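Local coordinates for signal recognition particle subunit SRP68 (Chaetomium thermophilum, PDB 4P3G), which is a subunit of the signal recognition particle; its RNA-binding domain, described here, remodels SRP RNA, and the whole protein probably helps target secretory proteins to the ER, at residues Val15-Lys20 against Ser35-Asn40; Leu39-Lys44 against Tyr72-Leu77; Glu64-Asn69 against Ala124-Asp129. All coordinates share one frame; numbering follows the deposited sequence.

How the contacts relate
The three contacts run in a chain across the neighbouring helices of the SRP68 RNA-binding domain. Contacts 1 and 2 share Leu39 and Asn40 on helix 27-44, and their centres are about 10 Å apart. They touch where Lys37 CD meets Arg74 NH2 at 3.6 Å and where Leu38 CD1 meets Leu75 CD1 at 3.7 Å. Contact 3 lies about 14 Å from contact 2, centre to centre. Residues 72-77 also touch contact 3, with Val73 CG2 3.5 Å from Ile66 CG2. Contacts 1 and 3 do not touch, with about 10 Å between their nearest atoms. Helix 71-93 touches both, through Arg74 and Leu75 at contact 1 and through Tyr72 and Val73 at contact 3.

Contact 1. Residues Val15-Lys20 against Ser35-Asn40; sequences VTSREK and SGKLLN
Lys37 and Lys20 join helix 27-44 to helix 10-21 through the ends of their long side chains, while the backbones stay well apart: the nearest CA atoms, those of Ser17 and Lys37, are separated by 10.6 Å. Lys37 is the one residue of 35-40 to reach 15-20. Its chain starts with CG beside the backbone N (chi1 -59°) and then bends at each later torsion, which carries the ammonium toward helix 10-21. There NZ meets the amine of Lys20 tip to tip, at a modelled NZ-to-NZ separation of 2.9 Å. Both atoms are donors, so the pair is one of like charges and not a bond, and at 2.7 Å resolution the exact spacing of two lysine ends is doubtful. Lys20 comes from the other side with CG anti to its own N and a kink at chi3 (-70°) that turns the end of the chain toward its partner. Ser17 adds a looser approach, its OG lying 4.4 Å from Lys37 NZ, but that hydroxyl is already engaged by the carbonyl O of Phe13, one turn earlier in the same helix. Next along the segment, Leu38 turns to the apolar side and packs on Leu78 and Thr79 of helix 71-93, the same helix whose Arg74 lies against Lys37. Helices 10-21 and 27-44 follow each other in the chain, and only 107 Å² is buried between these segments. Chemically, the junction gathers Lys20, Lys37 and Arg74 into a patch of positive charge. In a domain built to bind RNA, such a patch is consistent with an electrostatic attraction for phosphates.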
loop_
_atom_site.group_PDB
_atom_site.type_symbol
_atom_site.label_atom_id
_atom_site.label_comp_id
_atom_site.label_asym_id
_atom_site.label_seq_id
_atom_site.Cartn_x
_atom_site.Cartn_y
_atom_site.Cartn_z
ATOM N N VAL A 15 24.638 17.525 1.511
ATOM C CA VAL A 15 23.762 17.903 2.626
ATOM C C VAL A 15 24.442 18.906 3.580
ATOM O O VAL A 15 23.794 19.832 4.071
ATOM C CB VAL A 15 23.267 16.665 3.415
ATOM C CG1 VAL A 15 22.659 17.081 4.745
ATOM C CG2 VAL A 15 22.263 15.891 2.594
ATOM N N THR A 16 25.747 18.751 3.803
ATOM C CA THR A 16 26.488 19.667 4.660
ATOM C C THR A 16 26.448 21.089 4.110
ATOM O O THR A 16 26.128 22.030 4.831
ATOM C CB THR A 16 27.944 19.245 4.801
ATOM O OG1 THR A 16 28.022 18.047 5.584
ATOM C CG2 THR A 16 28.758 20.345 5.488
ATOM N N SER A 17 26.752 21.245 2.826
ATOM C CA SER A 17 26.771 22.561 2.208
ATOM C C SER A 17 25.407 23.219 2.276
ATOM O O SER A 17 25.305 24.421 2.529
ATOM C CB SER A 17 27.199 22.471 0.750
ATOM O OG SER A 17 28.464 21.869 0.633
ATOM N N ARG A 18 24.356 22.426 2.091
ATOM C CA ARG A 18 23.013 22.969 2.105
ATOM C C ARG A 18 22.727 23.445 3.520
ATOM O O ARG A 18 22.253 24.567 3.718
ATOM C CB ARG A 18 22.008 21.911 1.675
ATOM C CG ARG A 18 22.140 21.513 0.227
ATOM C CD ARG A 18 20.995 20.629 -0.147
ATOM N NE ARG A 18 21.082 20.092 -1.498
ATOM C CZ ARG A 18 20.208 19.224 -1.998
ATOM N NH1 ARG A 18 19.185 18.789 -1.258
ATOM N NH2 ARG A 18 20.353 18.796 -3.241
ATOM N N GLU A 19 23.103 22.625 4.500
ATOM C CA GLU A 19 22.918 22.971 5.899
ATOM C C GLU A 19 23.732 24.204 6.262
ATOM O O GLU A 19 23.269 24.993 7.078
ATOM C CB GLU A 19 23.274 21.818 6.827
ATOM C CG GLU A 19 22.337 20.623 6.728
ATOM C CD GLU A 19 22.846 19.442 7.526
ATOM O OE1 GLU A 19 23.943 19.573 8.106
ATOM O OE2 GLU A 19 22.160 18.395 7.574
ATOM N N LYS A 20 24.934 24.362 5.689
ATOM C CA LYS A 20 25.780 25.520 6.005
ATOM C C LYS A 20 25.095 26.820 5.615
ATOM O O LYS A 20 24.981 27.745 6.417
ATOM C CB LYS A 20 27.114 25.490 5.253
ATOM C CG LYS A 20 27.853 26.843 5.438
ATOM C CD LYS A 20 29.045 27.100 4.530
ATOM C CE LYS A 20 30.219 26.221 4.848
ATOM N NZ LYS A 20 31.304 26.466 3.872
ATOM N N SER A 35 29.375 29.734 -5.456
ATOM C CA SER A 35 30.113 30.416 -6.514
ATOM C C SER A 35 31.531 30.777 -6.097
ATOM O O SER A 35 32.448 30.767 -6.913
ATOM C CB SER A 35 29.363 31.682 -6.910
ATOM O OG SER A 35 28.007 31.377 -7.196
ATOM N N GLY A 36 31.700 31.097 -4.822
ATOM C CA GLY A 36 33.008 31.387 -4.265
ATOM C C GLY A 36 33.858 30.138 -4.171
ATOM O O GLY A 36 35.033 30.131 -4.508
ATOM N N LYS A 37 33.254 29.070 -3.681
ATOM C CA LYS A 37 33.953 27.812 -3.517
ATOM C C LYS A 37 34.283 27.180 -4.864
ATOM O O LYS A 37 35.343 26.566 -5.022
ATOM C CB LYS A 37 33.121 26.888 -2.652
ATOM C CG LYS A 37 32.844 27.495 -1.284
ATOM C CD LYS A 37 32.750 26.425 -0.238
ATOM C CE LYS A 37 31.589 26.675 0.694
ATOM N NZ LYS A 37 31.047 25.365 1.174
ATOM N N LEU A 38 33.394 27.343 -5.839
ATOM C CA LEU A 38 33.647 26.817 -7.175
ATOM C C LEU A 38 34.878 27.491 -7.753
ATOM O O LEU A 38 35.702 26.861 -8.423
ATOM C CB LEU A 38 32.468 27.098 -8.101
ATOM C CG LEU A 38 32.447 26.325 -9.418
ATOM C CD1 LEU A 38 32.525 24.831 -9.162
ATOM C CD2 LEU A 38 31.215 26.659 -10.230
ATOM N N LEU A 39 35.002 28.783 -7.462
ATOM C CA LEU A 39 36.103 29.588 -7.958
ATOM C C LEU A 39 37.432 29.131 -7.364
ATOM O O LEU A 39 38.391 28.870 -8.093
ATOM C CB LEU A 39 35.843 31.058 -7.619
ATOM C CG LEU A 39 36.870 32.116 -7.990
ATOM C CD1 LEU A 39 37.059 32.191 -9.485
ATOM C CD2 LEU A 39 36.390 33.429 -7.444
ATOM N N ASN A 40 37.484 29.018 -6.043
ATOM C CA ASN A 40 38.687 28.546 -5.384
ATOM C C ASN A 40 39.034 27.153 -5.876
ATOM O O ASN A 40 40.205 26.822 -6.032
ATOM C CB ASN A 40 38.510 28.553 -3.868
ATOM C CG ASN A 40 38.327 29.958 -3.308
ATOM O OD1 ASN A 40 38.940 30.922 -3.791
ATOM N ND2 ASN A 40 37.476 30.084 -2.292
#

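Contact 2. Residues Leu39-Lys44 against Tyr72-Leu77; sequences LNCRKK and YVRLQL
Cys41 points its thiol at the backbone of helix 71-93, where SG rests 3.8 Å from both N and CA of Leu75. Having SG anti to the backbone N (chi1 -171°) brings the sulfur to this spot, with the Leu75 methyl CD1 only 4.0 Å away from Cys41 SG. That same methyl is approached by Arg42, and the two side chains cross at about a right angle. The aliphatic base of the arginine makes the nearest approach, CG touching Leu75 CD1 at 3.7 Å, with Arg42 NE more distant from that methyl at 4.1 Å. These residues hold together two roughly antiparallel helices of an all-helical, tetratricopeptide-repeat-like fold: the axes of the short segments approach to 9.7 Å at 153° between their directions. One residue before Leu75, Arg74 borders the sulfur, its CB 4.4 Å from Cys41 SG. Its guanidinium NH1 comes within 5.2 Å of Lys44 NZ, a like-charged neighbour not in contact with it. Farther out, Leu75 O accepts a hydrogen bond from the hydroxyl of Thr79, one turn on, Arg74 leans on Phe13 of helix 10-21, and Arg42 is flanked by Lys58 from the intervening loop.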
loop_
_atom_site.group_PDB
_atom_site.type_symbol
_atom_site.label_atom_id
_atom_site.label_comp_id
_atom_site.label_asym_id
_atom_site.label_seq_id
_atom_site.Cartn_x
_atom_site.Cartn_y
_atom_site.Cartn_z
ATOM N N LEU A 39 35.002 28.783 -7.462
ATOM C CA LEU A 39 36.103 29.588 -7.958
ATOM C C LEU A 39 37.432 29.131 -7.364
ATOM O O LEU A 39 38.391 28.870 -8.093
ATOM C CB LEU A 39 35.843 31.058 -7.619
ATOM C CG LEU A 39 36.870 32.116 -7.990
ATOM C CD1 LEU A 39 37.059 32.191 -9.485
ATOM C CD2 LEU A 39 36.390 33.429 -7.444
ATOM N N ASN A 40 37.484 29.018 -6.043
ATOM C CA ASN A 40 38.687 28.546 -5.384
ATOM C C ASN A 40 39.034 27.153 -5.876
ATOM O O ASN A 40 40.205 26.822 -6.032
ATOM C CB ASN A 40 38.510 28.553 -3.868
ATOM C CG ASN A 40 38.327 29.958 -3.308
ATOM O OD1 ASN A 40 38.940 30.922 -3.791
ATOM N ND2 ASN A 40 37.476 30.084 -2.292
ATOM N N CYS A 41 38.011 26.350 -6.154
ATOM C CA CYS A 41 38.253 24.978 -6.566
ATOM C C CYS A 41 38.969 24.925 -7.912
ATOM O O CYS A 41 39.947 24.187 -8.073
ATOM C CB CYS A 41 36.942 24.190 -6.634
ATOM S SG CYS A 41 37.173 22.403 -6.883
ATOM N N ARG A 42 38.508 25.729 -8.863
ATOM C CA ARG A 42 39.100 25.725 -10.193
ATOM C C ARG A 42 40.570 26.146 -10.146
ATOM O O ARG A 42 41.407 25.589 -10.862
ATOM C CB ARG A 42 38.297 26.622 -11.137
ATOM C CG ARG A 42 37.024 25.976 -11.602
ATOM C CD ARG A 42 36.049 26.948 -12.215
ATOM N NE ARG A 42 34.832 26.250 -12.644
ATOM C CZ ARG A 42 33.678 26.836 -12.961
ATOM N NH1 ARG A 42 33.539 28.149 -12.870
ATOM N NH2 ARG A 42 32.647 26.098 -13.344
ATOM N N LYS A 43 40.891 27.113 -9.297
ATOM C CA LYS A 43 42.271 27.557 -9.174
ATOM C C LYS A 43 43.167 26.432 -8.654
ATOM O O LYS A 43 44.284 26.262 -9.134
ATOM C CB LYS A 43 42.370 28.796 -8.292
ATOM C CG LYS A 43 41.793 30.030 -8.961
ATOM C CD LYS A 43 41.793 31.225 -8.029
ATOM C CE LYS A 43 41.088 32.424 -8.651
ATOM N NZ LYS A 43 41.127 33.623 -7.753
ATOM N N LYS A 44 42.687 25.664 -7.678
ATOM C CA LYS A 44 43.473 24.562 -7.126
ATOM C C LYS A 44 43.835 23.536 -8.189
ATOM O O LYS A 44 44.904 22.930 -8.142
ATOM C CB LYS A 44 42.712 23.851 -6.009
ATOM C CG LYS A 44 42.623 24.620 -4.719
ATOM C CD LYS A 44 42.472 23.676 -3.542
ATOM C CE LYS A 44 42.254 24.456 -2.265
ATOM N NZ LYS A 44 41.042 25.319 -2.411
ATOM N N TYR A 72 38.596 16.962 -8.341
ATOM C CA TYR A 72 37.799 16.888 -9.548
ATOM C C TYR A 72 36.352 16.518 -9.216
ATOM O O TYR A 72 35.415 16.982 -9.869
ATOM C CB TYR A 72 38.414 15.889 -10.509
ATOM C CG TYR A 72 39.562 16.482 -11.281
ATOM C CD1 TYR A 72 39.338 17.222 -12.431
ATOM C CD2 TYR A 72 40.868 16.308 -10.855
ATOM C CE1 TYR A 72 40.385 17.777 -13.140
ATOM C CE2 TYR A 72 41.923 16.859 -11.558
ATOM C CZ TYR A 72 41.671 17.592 -12.703
ATOM O OH TYR A 72 42.710 18.140 -13.416
ATOM N N VAL A 73 36.178 15.666 -8.209
ATOM C CA VAL A 73 34.844 15.354 -7.707
ATOM C C VAL A 73 34.252 16.587 -7.041
ATOM O O VAL A 73 33.119 16.943 -7.313
ATOM C CB VAL A 73 34.844 14.165 -6.707
ATOM C CG1 VAL A 73 33.490 14.015 -6.019
ATOM C CG2 VAL A 73 35.242 12.871 -7.414
ATOM N N ARG A 74 35.017 17.278 -6.211
ATOM C CA ARG A 74 34.464 18.455 -5.558
ATOM C C ARG A 74 33.989 19.494 -6.576
ATOM O O ARG A 74 32.931 20.106 -6.406
ATOM C CB ARG A 74 35.479 19.085 -4.623
ATOM C CG ARG A 74 34.901 20.198 -3.796
ATOM C CD ARG A 74 35.768 20.483 -2.578
ATOM N NE ARG A 74 35.065 21.376 -1.669
ATOM C CZ ARG A 74 35.339 22.667 -1.529
ATOM N NH1 ARG A 74 36.336 23.213 -2.220
ATOM N NH2 ARG A 74 34.615 23.400 -0.690
ATOM N N LEU A 75 34.729 19.636 -7.664
ATOM C CA LEU A 75 34.346 20.557 -8.718
ATOM C C LEU A 75 32.951 20.220 -9.250
ATOM O O LEU A 75 32.136 21.112 -9.477
ATOM C CB LEU A 75 35.355 20.490 -9.860
ATOM C CG LEU A 75 35.142 21.526 -10.960
ATOM C CD1 LEU A 75 35.422 22.904 -10.399
ATOM C CD2 LEU A 75 36.038 21.243 -12.152
ATOM N N GLN A 76 32.686 18.935 -9.457
ATOM C CA GLN A 76 31.414 18.498 -10.008
ATOM C C GLN A 76 30.239 18.723 -9.060
ATOM O O GLN A 76 29.149 19.088 -9.487
ATOM C CB GLN A 76 31.491 17.031 -10.388
ATOM C CG GLN A 76 32.533 16.759 -11.441
ATOM C CD GLN A 76 32.305 17.562 -12.702
ATOM O OE1 GLN A 76 32.941 18.594 -12.913
ATOM N NE2 GLN A 76 31.397 17.087 -13.556
ATOM N N LEU A 77 30.456 18.487 -7.776
ATOM C CA LEU A 77 29.409 18.681 -6.790
ATOM C C LEU A 77 29.010 20.162 -6.728
ATOM O O LEU A 77 27.828 20.515 -6.827
ATOM C CB LEU A 77 29.912 18.205 -5.434
ATOM C CG LEU A 77 30.052 16.679 -5.453
ATOM C CD1 LEU A 77 30.376 16.110 -4.077
ATOM C CD2 LEU A 77 28.823 16.014 -6.069
#

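Contact 3. Residues Glu64-Asn69 against Ala124-Asp129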
loop_
_atom_site.group_PDB
_atom_site.type_symbol
_atom_site.label_atom_id
_atom_site.label_comp_id
_atom_site.label_asym_id
_atom_site.label_seq_id
_atom_site.Cartn_x
_atom_site.Cartn_y
_atom_site.Cartn_z
ATOM N N GLU A 64 40.189 8.589 -14.443
ATOM C CA GLU A 64 41.595 8.727 -14.089
ATOM C C GLU A 64 41.835 10.032 -13.335
ATOM O O GLU A 64 42.646 10.080 -12.408
ATOM C CB GLU A 64 42.457 8.653 -15.342
ATOM C CG GLU A 64 42.278 7.352 -16.124
ATOM C CD GLU A 64 41.001 7.331 -16.968
ATOM O OE1 GLU A 64 40.219 8.308 -16.902
ATOM O OE2 GLU A 64 40.771 6.332 -17.686
ATOM N N GLN A 65 41.110 11.078 -13.730
ATOM C CA GLN A 65 41.171 12.369 -13.044
ATOM C C GLN A 65 40.594 12.325 -11.638
ATOM O O GLN A 65 41.055 13.049 -10.757
ATOM C CB GLN A 65 40.474 13.460 -13.849
ATOM C CG GLN A 65 41.317 13.959 -15.008
ATOM C CD GLN A 65 40.611 14.997 -15.852
ATOM O OE1 GLN A 65 39.379 15.052 -15.901
ATOM N NE2 GLN A 65 41.393 15.891 -16.446
ATOM N N ILE A 66 39.558 11.522 -11.435
ATOM C CA ILE A 66 39.016 11.352 -10.096
ATOM C C ILE A 66 40.012 10.624 -9.203
ATOM O O ILE A 66 40.226 11.006 -8.051
ATOM C CB ILE A 66 37.727 10.539 -10.130
ATOM C CG1 ILE A 66 36.663 11.297 -10.908
ATOM C CG2 ILE A 66 37.213 10.294 -8.737
ATOM C CD1 ILE A 66 35.402 10.529 -11.068
ATOM N N ALA A 67 40.642 9.590 -9.754
ATOM C CA ALA A 67 41.653 8.831 -9.029
ATOM C C ALA A 67 42.884 9.684 -8.716
ATOM O O ALA A 67 43.482 9.559 -7.638
ATOM C CB ALA A 67 42.045 7.619 -9.821
ATOM N N GLU A 68 43.258 10.533 -9.673
ATOM C CA GLU A 68 44.432 11.395 -9.552
ATOM C C GLU A 68 44.213 12.427 -8.456
ATOM O O GLU A 68 45.037 12.592 -7.567
ATOM C CB GLU A 68 44.731 12.100 -10.879
ATOM C CG GLU A 68 46.023 12.925 -10.888
ATOM C CD GLU A 68 46.173 13.807 -12.127
ATOM O OE1 GLU A 68 45.198 13.938 -12.901
ATOM O OE2 GLU A 68 47.286 14.337 -12.350
ATOM N N ASN A 69 43.086 13.114 -8.526
ATOM C CA ASN A 69 42.774 14.174 -7.586
ATOM C C ASN A 69 41.280 14.190 -7.267
ATOM O O ASN A 69 40.446 14.330 -8.166
ATOM C CB ASN A 69 43.211 15.507 -8.187
ATOM C CG ASN A 69 43.295 16.612 -7.174
ATOM O OD1 ASN A 69 42.618 16.591 -6.149
ATOM N ND2 ASN A 69 44.129 17.601 -7.460
ATOM N N ALA A 124 28.451 10.004 -11.342
ATOM C CA ALA A 124 28.167 8.649 -10.907
ATOM C C ALA A 124 28.765 7.645 -11.878
ATOM O O ALA A 124 29.401 6.679 -11.470
ATOM C CB ALA A 124 26.677 8.434 -10.790
ATOM N N GLN A 125 28.557 7.874 -13.170
ATOM C CA GLN A 125 29.072 6.962 -14.180
ATOM C C GLN A 125 30.600 6.914 -14.190
ATOM O O GLN A 125 31.180 5.854 -14.355
ATOM C CB GLN A 125 28.536 7.326 -15.561
ATOM C CG GLN A 125 27.047 7.030 -15.727
ATOM C CD GLN A 125 26.508 7.536 -17.052
ATOM O OE1 GLN A 125 27.021 8.506 -17.616
ATOM N NE2 GLN A 125 25.468 6.884 -17.554
ATOM N N ALA A 126 31.264 8.046 -14.012
ATOM C CA ALA A 126 32.716 8.010 -13.997
ATOM C C ALA A 126 33.185 7.263 -12.766
ATOM O O ALA A 126 34.065 6.408 -12.859
ATOM C CB ALA A 126 33.300 9.394 -14.025
ATOM N N LEU A 127 32.568 7.549 -11.623
ATOM C CA LEU A 127 32.922 6.867 -10.384
ATOM C C LEU A 127 32.739 5.371 -10.474
ATOM O O LEU A 127 33.512 4.619 -9.879
ATOM C CB LEU A 127 32.088 7.370 -9.212
ATOM C CG LEU A 127 32.526 8.604 -8.436
ATOM C CD1 LEU A 127 31.596 8.784 -7.260
ATOM C CD2 LEU A 127 33.973 8.461 -7.939
ATOM N N SER A 128 31.754 4.935 -11.250
ATOM C CA SER A 128 31.384 3.533 -11.206
ATOM C C SER A 128 32.399 2.645 -11.903
ATOM O O SER A 128 33.150 1.930 -11.244
ATOM C CB SER A 128 29.974 3.314 -11.779
ATOM O OG SER A 128 29.989 3.180 -13.185
ATOM N N ASP A 129 32.440 2.671 -13.223
ATOM C CA ASP A 129 33.148 1.599 -13.903
ATOM C C ASP A 129 34.693 1.667 -13.947
ATOM O O ASP A 129 35.360 0.695 -13.582
ATOM C CB ASP A 129 32.582 1.423 -15.319
ATOM C CG ASP A 129 31.805 0.122 -15.471
ATOM O OD1 ASP A 129 31.374 -0.433 -14.434
ATOM O OD2 ASP A 129 31.632 -0.345 -16.618
#
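Ile66 overlaps Ala126 and Leu127 with the two ends of its branched side chain. The delta methyl reaches furthest, CD1 resting 3.8 Å from Ala126 CB, while the other branch, CG2, lies at 3.8 Å from Leu127 CD2. The contact thus docks the short helix 63-68 onto the C-terminal end of the long helix 103-128 in the all-helical, tetratricopeptide-repeat-like fold of this RNA-binding domain, and it is purely apolar and buried. With CG1 beside its backbone N (chi1 -64°) and CD1 carried on outward in an extended chain, Ile66 spreads both methyls toward the second helix. Leu127 answers with one methyl alone: CD2 sits against both, its distance to Ile66 CD1 being 4.0 Å, and the two side chains cross at about a right angle. Ile66 and Leu127 are also the nearest pair of backbones, their CA atoms 7.6 Å apart.

Ala142 of helix 136-156 packs on Leu127, and Ile61 on Ile66. Just after the short helix, Asn69 OD1 accepts a hydrogen bond from the backbone N of Glu71, capping the following helix. At the far end of the other segment, Ser128 and Asp129 pack on Thr179 of a second subunit. Within its own helix, Ser128 turns its hydroxyl back on the main chain: OG donates to Gln125 O at 3.2 Å, meeting the carbonyl at a C=O...OG angle of 120° and tilted 30° from its plane.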